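Local structure of phosphoglycerate oxidoreductase (4HY3) at residues V227-A239 with S255-R267. The protein probably acts as an NAD(P)H-dependent reductase of 2-oxoacids such as glyoxylate and hydroxypyruvate, as in the D-isomer-specific 2-hydroxyacid dehydrogenases. Residues are numbered along the deposited sequence; the frame is centred on the assembly and turned at random.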
loop_
_atom_site.group_PDB
_atom_site.type_symbol
_atom_site.label_atom_id
_atom_site.label_comp_id
_atom_site.label_asym_id
_atom_site.label_seq_id
_atom_site.Cartn_x
_atom_site.Cartn_y
_atom_site.Cartn_z
ATOM N N VAL A 227 -4.826 22.178 -11.240
ATOM C CA VAL A 227 -5.205 20.865 -11.760
ATOM C C VAL A 227 -5.209 20.944 -13.274
ATOM O O VAL A 227 -4.729 20.039 -13.980
ATOM C CB VAL A 227 -6.607 20.440 -11.253
ATOM C CG1 VAL A 227 -7.185 19.271 -12.047
ATOM C CG2 VAL A 227 -6.554 20.090 -9.779
ATOM N N LEU A 228 -5.729 22.061 -13.756
ATOM C CA LEU A 228 -5.965 22.269 -15.160
ATOM C C LEU A 228 -4.645 22.566 -15.873
ATOM O O LEU A 228 -4.512 22.332 -17.080
ATOM C CB LEU A 228 -6.946 23.429 -15.300
ATOM C CG LEU A 228 -7.817 23.529 -16.544
ATOM C CD1 LEU A 228 -9.028 24.427 -16.301
ATOM C CD2 LEU A 228 -6.998 24.063 -17.709
ATOM N N THR A 229 -3.659 23.032 -15.108
ATOM C CA THR A 229 -2.498 23.688 -15.685
ATOM C C THR A 229 -1.182 22.964 -15.497
ATOM O O THR A 229 -0.442 22.771 -16.466
ATOM C CB THR A 229 -2.446 25.178 -15.248
ATOM O OG1 THR A 229 -2.930 25.987 -16.332
ATOM C CG2 THR A 229 -1.035 25.635 -14.809
ATOM N N LYS A 230 -0.899 22.565 -14.262
ATOM C CA LYS A 230 0.329 21.847 -13.911
ATOM C C LYS A 230 0.157 20.330 -14.022
ATOM O O LYS A 230 0.674 19.583 -13.183
ATOM C CB LYS A 230 0.716 22.205 -12.482
ATOM C CG LYS A 230 0.281 23.615 -12.126
ATOM C CD LYS A 230 0.879 24.140 -10.840
ATOM C CE LYS A 230 0.929 25.649 -10.928
ATOM N NZ LYS A 230 0.567 26.274 -9.634
ATOM N N SER A 231 -0.572 19.877 -15.050
ATOM C CA SER A 231 -0.936 18.457 -15.130
ATOM C C SER A 231 -0.771 17.807 -16.512
ATOM O O SER A 231 -1.120 18.396 -17.545
ATOM C CB SER A 231 -2.353 18.216 -14.567
ATOM O OG SER A 231 -2.346 18.044 -13.161
ATOM N N ASP A 232 -0.229 16.589 -16.511
ATOM C CA ASP A 232 -0.064 15.824 -17.733
ATOM C C ASP A 232 -1.282 14.966 -18.011
ATOM O O ASP A 232 -1.621 14.724 -19.176
ATOM C CB ASP A 232 1.181 14.958 -17.655
ATOM C CG ASP A 232 2.452 15.779 -17.532
ATOM O OD1 ASP A 232 2.773 16.552 -18.480
ATOM O OD2 ASP A 232 3.132 15.634 -16.489
ATOM N N PHE A 233 -1.945 14.514 -16.944
ATOM C CA PHE A 233 -3.191 13.799 -17.104
ATOM C C PHE A 233 -4.282 14.372 -16.235
ATOM O O PHE A 233 -4.153 14.442 -15.005
ATOM C CB PHE A 233 -3.009 12.331 -16.786
ATOM C CG PHE A 233 -1.929 11.658 -17.587
ATOM C CD1 PHE A 233 -2.197 11.154 -18.840
ATOM C CD2 PHE A 233 -0.653 11.522 -17.068
ATOM C CE1 PHE A 233 -1.214 10.537 -19.576
ATOM C CE2 PHE A 233 0.334 10.893 -17.797
ATOM C CZ PHE A 233 0.050 10.396 -19.055
ATOM N N ILE A 234 -5.366 14.768 -16.897
ATOM C CA ILE A 234 -6.507 15.403 -16.258
ATOM C C ILE A 234 -7.715 14.532 -16.522
ATOM O O ILE A 234 -8.045 14.280 -17.687
ATOM C CB ILE A 234 -6.773 16.815 -16.847
ATOM C CG1 ILE A 234 -5.540 17.704 -16.674
ATOM C CG2 ILE A 234 -8.020 17.468 -16.251
ATOM C CD1 ILE A 234 -5.340 18.602 -17.866
ATOM N N PHE A 235 -8.361 14.097 -15.435
ATOM C CA PHE A 235 -9.597 13.327 -15.483
ATOM C C PHE A 235 -10.773 14.173 -14.969
ATOM O O PHE A 235 -10.713 14.687 -13.846
ATOM C CB PHE A 235 -9.481 12.089 -14.573
ATOM C CG PHE A 235 -8.428 11.089 -14.991
ATOM C CD1 PHE A 235 -8.757 10.011 -15.822
ATOM C CD2 PHE A 235 -7.113 11.207 -14.539
ATOM C CE1 PHE A 235 -7.792 9.075 -16.192
ATOM C CE2 PHE A 235 -6.146 10.284 -14.914
ATOM C CZ PHE A 235 -6.479 9.216 -15.741
ATOM N N VAL A 236 -11.835 14.308 -15.768
ATOM C CA VAL A 236 -13.131 14.853 -15.303
ATOM C C VAL A 236 -14.087 13.721 -14.832
ATOM O O VAL A 236 -14.473 12.822 -15.599
ATOM C CB VAL A 236 -13.855 15.683 -16.382
ATOM C CG1 VAL A 236 -14.949 16.508 -15.723
ATOM C CG2 VAL A 236 -12.881 16.566 -17.166
ATOM N N VAL A 237 -14.520 13.814 -13.584
ATOM C CA VAL A 237 -14.937 12.639 -12.855
ATOM C C VAL A 237 -16.247 12.813 -12.058
ATOM O O VAL A 237 -16.964 11.835 -11.791
ATOM C CB VAL A 237 -13.731 12.181 -12.016
ATOM C CG1 VAL A 237 -14.091 11.768 -10.615
ATOM C CG2 VAL A 237 -13.022 11.086 -12.746
ATOM N N ALA A 238 -16.557 14.064 -11.713
ATOM C CA ALA A 238 -17.811 14.441 -11.054
ATOM C C ALA A 238 -18.184 15.856 -11.464
ATOM O O ALA A 238 -17.312 16.650 -11.840
ATOM C CB ALA A 238 -17.685 14.351 -9.542
ATOM N N ALA A 239 -19.485 16.157 -11.408
ATOM C CA ALA A 239 -19.997 17.530 -11.573
ATOM C C ALA A 239 -19.763 18.300 -10.266
ATOM O O ALA A 239 -19.612 17.678 -9.193
ATOM C CB ALA A 239 -21.478 17.518 -11.942
ATOM N N SER A 255 -5.091 26.807 -21.521
ATOM C CA SER A 255 -4.433 26.945 -20.229
ATOM C C SER A 255 -3.572 25.733 -19.831
ATOM O O SER A 255 -2.864 25.775 -18.821
ATOM C CB SER A 255 -5.498 27.216 -19.163
ATOM O OG SER A 255 -5.141 26.655 -17.911
HETATM N N MSE A 256 -3.648 24.662 -20.619
HETATM C CA MSE A 256 -3.063 23.367 -20.254
HETATM C C MSE A 256 -1.597 23.290 -20.617
HETATM O O MSE A 256 -1.041 24.236 -21.161
HETATM C CB MSE A 256 -3.888 22.234 -20.916
HETATM C CG MSE A 256 -5.013 21.694 -20.004
HETATM SE SE MSE A 256 -6.372 20.507 -20.856
HETATM C CE MSE A 256 -7.941 20.952 -19.747
ATOM N N ARG A 257 -0.952 22.171 -20.278
ATOM C CA ARG A 257 0.379 21.849 -20.782
ATOM C C ARG A 257 0.249 21.352 -22.188
ATOM O O ARG A 257 -0.854 21.090 -22.659
ATOM C CB ARG A 257 1.031 20.759 -19.959
ATOM C CG ARG A 257 1.963 21.258 -18.892
ATOM C CD ARG A 257 2.441 20.088 -18.070
ATOM N NE ARG A 257 2.881 20.536 -16.761
ATOM C CZ ARG A 257 3.177 19.727 -15.749
ATOM N NH1 ARG A 257 3.064 18.412 -15.895
ATOM N NH2 ARG A 257 3.592 20.231 -14.590
ATOM N N ARG A 258 1.391 21.182 -22.843
ATOM C CA ARG A 258 1.434 20.995 -24.285
ATOM C C ARG A 258 0.786 19.680 -24.688
ATOM O O ARG A 258 -0.391 19.682 -25.057
ATOM C CB ARG A 258 2.871 21.154 -24.803
ATOM C CG ARG A 258 3.086 20.951 -26.297
ATOM C CD ARG A 258 2.289 21.872 -27.209
ATOM N NE ARG A 258 2.487 21.409 -28.590
ATOM C CZ ARG A 258 1.648 21.595 -29.611
ATOM N NH1 ARG A 258 0.508 22.273 -29.446
ATOM N NH2 ARG A 258 1.961 21.097 -30.808
ATOM N N GLY A 259 1.513 18.565 -24.598
ATOM C CA GLY A 259 0.925 17.270 -24.951
ATOM C C GLY A 259 0.091 16.728 -23.801
ATOM O O GLY A 259 0.421 15.713 -23.199
ATOM N N ALA A 260 -0.988 17.414 -23.470
ATOM C CA ALA A 260 -1.721 17.053 -22.277
ATOM C C ALA A 260 -2.758 15.973 -22.562
ATOM O O ALA A 260 -3.339 15.905 -23.654
ATOM C CB ALA A 260 -2.364 18.280 -21.652
ATOM N N ALA A 261 -2.977 15.118 -21.575
ATOM C CA ALA A 261 -3.997 14.095 -21.695
ATOM C C ALA A 261 -5.228 14.485 -20.874
ATOM O O ALA A 261 -5.151 14.642 -19.644
ATOM C CB ALA A 261 -3.457 12.733 -21.269
ATOM N N PHE A 262 -6.348 14.633 -21.580
ATOM C CA PHE A 262 -7.621 15.060 -21.000
ATOM C C PHE A 262 -8.704 13.990 -21.164
ATOM O O PHE A 262 -9.108 13.653 -22.286
ATOM C CB PHE A 262 -8.077 16.382 -21.641
ATOM C CG PHE A 262 -9.451 16.814 -21.242
ATOM C CD1 PHE A 262 -9.631 17.681 -20.170
ATOM C CD2 PHE A 262 -10.567 16.357 -21.937
ATOM C CE1 PHE A 262 -10.908 18.093 -19.795
ATOM C CE2 PHE A 262 -11.847 16.758 -21.573
ATOM C CZ PHE A 262 -12.020 17.634 -20.503
ATOM N N ILE A 263 -9.203 13.498 -20.037
ATOM C CA ILE A 263 -10.049 12.319 -20.050
ATOM C C ILE A 263 -11.420 12.569 -19.413
ATOM O O ILE A 263 -11.535 12.806 -18.213
ATOM C CB ILE A 263 -9.300 11.129 -19.407
ATOM C CG1 ILE A 263 -7.959 10.905 -20.125
ATOM C CG2 ILE A 263 -10.139 9.866 -19.457
ATOM C CD1 ILE A 263 -6.873 10.328 -19.253
ATOM N N LEU A 264 -12.456 12.512 -20.236
ATOM C CA LEU A 264 -13.808 12.889 -19.819
ATOM C C LEU A 264 -14.701 11.674 -19.470
ATOM O O LEU A 264 -15.101 10.897 -20.358
ATOM C CB LEU A 264 -14.457 13.722 -20.919
ATOM C CG LEU A 264 -15.837 14.267 -20.623
ATOM C CD1 LEU A 264 -15.768 15.217 -19.436
ATOM C CD2 LEU A 264 -16.391 14.953 -21.869
ATOM N N LEU A 265 -15.038 11.537 -18.187
ATOM C CA LEU A 265 -15.713 10.340 -17.717
ATOM C C LEU A 265 -17.119 10.579 -17.217
ATOM O O LEU A 265 -17.904 9.646 -17.113
ATOM C CB LEU A 265 -14.879 9.644 -16.628
ATOM C CG LEU A 265 -13.511 9.168 -17.103
ATOM C CD1 LEU A 265 -12.570 8.844 -15.958
ATOM C CD2 LEU A 265 -13.660 8.005 -18.072
ATOM N N SER A 266 -17.450 11.815 -16.890
ATOM C CA SER A 266 -18.785 12.095 -16.381
ATOM C C SER A 266 -19.283 13.400 -16.951
ATOM O O SER A 266 -18.561 14.403 -16.914
ATOM C CB SER A 266 -18.727 12.242 -14.875
ATOM O OG SER A 266 -17.858 13.323 -14.534
ATOM N N ARG A 267 -20.506 13.391 -17.473
ATOM C CA ARG A 267 -21.237 14.622 -17.702
ATOM C C ARG A 267 -20.584 15.430 -18.831
ATOM O O ARG A 267 -19.572 16.105 -18.622
ATOM C CB ARG A 267 -21.279 15.419 -16.377
ATOM C CG ARG A 267 -22.563 16.176 -16.077
ATOM C CD ARG A 267 -23.758 15.277 -15.787
ATOM N NE ARG A 267 -25.016 16.028 -15.876
ATOM C CZ ARG A 267 -26.012 15.743 -16.708
ATOM N NH1 ARG A 267 -25.918 14.709 -17.527
ATOM N NH2 ARG A 267 -27.106 16.494 -16.721
HETATM O O HOH W 1 2.743 15.263 -21.367
#
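Two neighbouring parallel strands of the Rossmann-type NAD-binding domain, 233-236 and 261-264, show how one backbone ladder organises packing on two sheet faces. Ile-234 is gripped at both ends: its N donates to Ala-261 O at 2.8 Å, and its O accepts from Ile-263 N at 2.7 Å. Val-236 N then bonds to Ile-263 O, and Val-236 O takes Leu-265 N just past the strand. On the face turned to helix 131-147, Phe-235 and Ile-263 run side by side, CD1 of the isoleucine lying near CE1 of the ring. On the other face Val-236 CG2 crosses to Phe-262 CZ (3.6 Å), a ring swung there by CG standing opposite its own N (chi1 173°). At the start of the strands the extended Arg-257 lays one guanidinium face over the Lys-230–Ser-231 peptide, while NH2 forms a salt bridge with Glu-178 of the adjoining strand. At the guanidinium edge Asp-232 OD2 forms a salt bridge with Arg-257 NH1 (2.8 Å), the two planes 49° apart. Cutting Arg-257 back to an alanine would probably leave the carboxylates of Asp-232 and Glu-178 without their shared cation and uncover that peptide. A water donates to both Asp-232 OD1 and Gly-259 O.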